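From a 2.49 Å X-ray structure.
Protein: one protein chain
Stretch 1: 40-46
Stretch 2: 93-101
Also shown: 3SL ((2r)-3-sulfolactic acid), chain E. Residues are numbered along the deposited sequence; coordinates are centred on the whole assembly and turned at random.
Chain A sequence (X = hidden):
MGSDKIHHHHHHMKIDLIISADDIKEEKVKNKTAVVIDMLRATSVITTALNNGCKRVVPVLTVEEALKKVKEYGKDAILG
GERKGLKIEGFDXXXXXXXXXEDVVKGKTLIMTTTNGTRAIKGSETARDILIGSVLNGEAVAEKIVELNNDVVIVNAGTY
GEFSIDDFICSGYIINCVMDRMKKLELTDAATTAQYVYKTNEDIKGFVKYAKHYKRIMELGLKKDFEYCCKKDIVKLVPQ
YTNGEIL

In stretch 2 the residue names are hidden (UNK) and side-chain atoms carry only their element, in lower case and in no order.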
# COMPACT_ATOMS: atom_id res chain seq x y z
N LEU A 40 14.28 -5.61 8.69
CA LEU A 40 14.32 -6.23 10.02
C LEU A 40 13.81 -7.62 9.87
O LEU A 40 12.63 -7.88 10.21
CB LEU A 40 13.43 -5.45 11.01
CG LEU A 40 14.05 -4.12 11.43
CD1 LEU A 40 13.09 -3.24 12.26
CD2 LEU A 40 15.34 -4.32 12.18
N ARG A 41 14.65 -8.57 9.41
CA ARG A 41 16.11 -8.45 9.30
C ARG A 41 16.74 -9.11 8.08
O ARG A 41 17.94 -8.92 7.86
CB ARG A 41 16.79 -9.05 10.54
CG ARG A 41 16.50 -8.35 11.87
CD ARG A 41 16.90 -9.21 13.05
NE ARG A 41 16.03 -10.38 13.22
CZ ARG A 41 16.30 -11.44 13.99
NH1 ARG A 41 15.45 -12.44 14.07
NH2 ARG A 41 17.42 -11.50 14.69
N ALA A 42 15.97 -9.83 7.28
CA ALA A 42 16.54 -10.69 6.20
C ALA A 42 17.49 -9.99 5.21
O ALA A 42 18.55 -10.51 4.94
CB ALA A 42 15.46 -11.42 5.42
N THR A 43 17.12 -8.82 4.68
CA THR A 43 17.99 -8.17 3.73
C THR A 43 19.14 -7.46 4.40
O THR A 43 20.15 -7.20 3.75
CB THR A 43 17.27 -7.20 2.80
OG1 THR A 43 16.53 -6.24 3.55
CG2 THR A 43 16.35 -7.97 1.91
N SER A 44 19.00 -7.16 5.69
CA SER A 44 20.13 -6.66 6.48
C SER A 44 21.13 -7.78 6.73
O SER A 44 22.34 -7.54 6.72
CB SER A 44 19.65 -6.05 7.79
OG SER A 44 18.86 -4.92 7.50
N VAL A 45 20.62 -9.00 6.92
CA VAL A 45 21.48 -10.16 7.05
C VAL A 45 22.21 -10.44 5.72
O VAL A 45 23.42 -10.51 5.66
CB VAL A 45 20.69 -11.41 7.49
CG1 VAL A 45 21.47 -12.63 7.19
CG2 VAL A 45 20.33 -11.35 8.99
N ILE A 46 21.47 -10.59 4.65
CA ILE A 46 22.08 -10.89 3.38
C ILE A 46 23.19 -9.88 3.04
O ILE A 46 24.30 -10.27 2.65
CB ILE A 46 21.05 -10.95 2.26
CG1 ILE A 46 20.16 -12.18 2.46
CG2 ILE A 46 21.72 -11.01 0.90
CD1 ILE A 46 18.77 -11.99 1.98
N UNK A 93 22.77 -20.75 12.38
CA UNK A 93 22.57 -19.40 12.83
C UNK A 93 21.13 -19.00 12.70
O UNK A 93 20.30 -19.69 12.11
c UNK A 93 26.94 -19.79 11.30
c UNK A 93 23.49 -18.46 12.04
c UNK A 93 26.92 -19.03 13.62
c UNK A 93 25.57 -18.64 13.42
c UNK A 93 25.61 -19.39 11.13
c UNK A 93 24.92 -18.81 12.18
c UNK A 93 27.60 -19.60 12.57
N UNK A 94 20.86 -17.85 13.29
CA UNK A 94 19.52 -17.31 13.37
C UNK A 94 19.45 -16.23 12.31
O UNK A 94 20.08 -16.40 11.27
c UNK A 94 19.30 -16.83 14.81
o UNK A 94 18.42 -15.77 14.87
N UNK A 95 18.68 -15.17 12.54
CA UNK A 95 18.54 -14.10 11.55
C UNK A 95 19.03 -12.73 12.06
O UNK A 95 18.57 -11.68 11.64
o UNK A 95 17.80 -13.93 8.77
c UNK A 95 17.10 -14.03 11.01
c UNK A 95 17.05 -13.48 9.62
n UNK A 95 16.24 -12.47 9.39
N UNK A 96 20.01 -12.78 12.96
CA UNK A 96 20.68 -11.59 13.45
C UNK A 96 21.86 -11.31 12.57
O UNK A 96 22.70 -12.16 12.43
o UNK A 96 22.08 -10.76 15.16
c UNK A 96 21.19 -11.80 14.86
N UNK A 97 21.95 -10.11 12.00
CA UNK A 97 23.14 -9.76 11.21
C UNK A 97 24.48 -9.88 11.95
O UNK A 97 25.47 -10.20 11.29
c UNK A 97 22.89 -8.31 10.79
c UNK A 97 21.48 -8.13 10.86
c UNK A 97 20.97 -9.01 11.99
N UNK A 98 24.51 -9.69 13.27
CA UNK A 98 25.79 -9.76 14.02
C UNK A 98 26.44 -11.10 14.06
O UNK A 98 27.64 -11.17 14.28
se UNK A 98 24.47 -6.86 15.00
c UNK A 98 26.00 -7.88 15.65
c UNK A 98 25.66 -9.34 15.48
c UNK A 98 23.47 -6.94 16.85
N UNK A 99 25.67 -12.16 13.90
CA UNK A 99 26.25 -13.48 13.98
C UNK A 99 26.93 -13.92 12.68
O UNK A 99 27.69 -14.90 12.69
c UNK A 99 24.06 -14.91 13.75
o UNK A 99 21.76 -15.02 14.46
c UNK A 99 25.25 -14.49 14.58
o UNK A 99 23.13 -16.32 15.52
c UNK A 99 22.91 -15.46 14.64
N UNK A 100 26.76 -13.14 11.61
CA UNK A 100 27.39 -13.41 10.32
C UNK A 100 28.65 -12.61 10.14
O UNK A 100 28.81 -11.85 9.17
o UNK A 100 21.94 -16.64 9.62
c UNK A 100 24.06 -13.64 10.00
c UNK A 100 25.20 -14.05 9.28
c UNK A 100 26.40 -13.17 9.17
c UNK A 100 22.98 -15.75 9.51
c UNK A 100 25.20 -15.31 8.70
c UNK A 100 22.96 -14.48 10.12
c UNK A 100 24.09 -16.16 8.81
N UNK A 101 29.56 -12.80 11.09
CA UNK A 101 30.89 -12.19 11.04
C UNK A 101 31.74 -12.83 9.95
O UNK A 101 31.47 -13.95 9.53
c UNK A 101 30.88 -11.87 13.54
o UNK A 101 31.99 -13.77 12.60
c UNK A 101 31.66 -12.39 12.39
O11 3SL E . 8.46 -12.25 12.54
C1 3SL E . 9.62 -11.94 12.89
O12 3SL E . 9.94 -11.47 14.01
C2 3SL E . 10.68 -12.16 11.87
O2 3SL E . 10.14 -11.76 10.62
C3 3SL E . 11.89 -11.35 12.29
S 3SL E . 13.05 -11.32 11.11
O3S 3SL E . 14.11 -12.29 11.42
O1S 3SL E . 12.51 -11.34 9.71
O2S 3SL E . 13.78 -10.05 11.25

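Position 93 carries one carbon leading into a six-carbon ring with no heteroatom, and nothing of it comes within 7 Å of stretch 1; a bare aromatic ring makes it Phe93. Position 94 has one carbon and then one oxygen, the oxygen lying 4.4 Å from Arg41 NH2. Two atoms ending in a hydroxyl give Ser94, whose OG accepts a very short 2.4 Å hydrogen bond from the backbone N of position 95.

At position 95 two carbons end in one oxygen and one nitrogen, an amide. The nitrogen sits 3.6 Å from Arg41 CB, and the oxygen 3.6 Å from Val45 CG2. This is Asn95; its ND2 donates to O3S of the sulfolactate at 2.9 Å.

Position 96 again shows one carbon and one oxygen. Its CB points away overall yet lies 3.8 Å from Arg41 NH2. It is Ser96, and its OG turns back into its own stretch, accepting from the backbone N of position 98 at 3.3 Å. Position 97 has three carbons closing onto the backbone N, which defines Pro97. Its CD is 3.9 Å from Val45 CG2, and its CG is 4.1 Å from Ser44 CB.

Position 98 is an unbranched chain of two carbons, selenium and a carbon: Met98, present as selenomethionine, exposed and out of reach of stretch 1. Position 99 has three carbons, the last bearing two oxygens, so it is Glu99. It makes no contact across; its OE2 instead accepts from Ser96 N at 3.2 Å and, weakly, from Ser94 N at 3.2 Å, bracing the loop from within.

Position 100 is a six-carbon ring bearing an oxygen, with a ring face turned to Val45 CG1. Tyr100 also ties down its own stretch, OH donating to Ser94 O at a very short 2.5 Å. Position 101 has one carbon carrying an oxygen and a carbon: Thr101, remote from stretch 1 and N-capping the next helix.

No hydrogen bond joins the two stretches directly. Val45, on the helix, does the packing: CG2 meets Pro97, while CG1 lies 4.1 Å from the Tyr100 ring centroid in a CH-pi contact. Arg41 lays its guanidinium face against Asn95 O, with NE 3.3 Å from that oxygen but at a poor angle for bonding. The polar link runs through the ligand, since Arg41 NH1 donates to O3S at 3.0 Å, the same oxygen that Asn95 holds. The design rule is apolar packing beside a shared anion, with the loop's polar groups largely spent on its own shape.

Stretch 2 (93-101) FSNSPMEYT
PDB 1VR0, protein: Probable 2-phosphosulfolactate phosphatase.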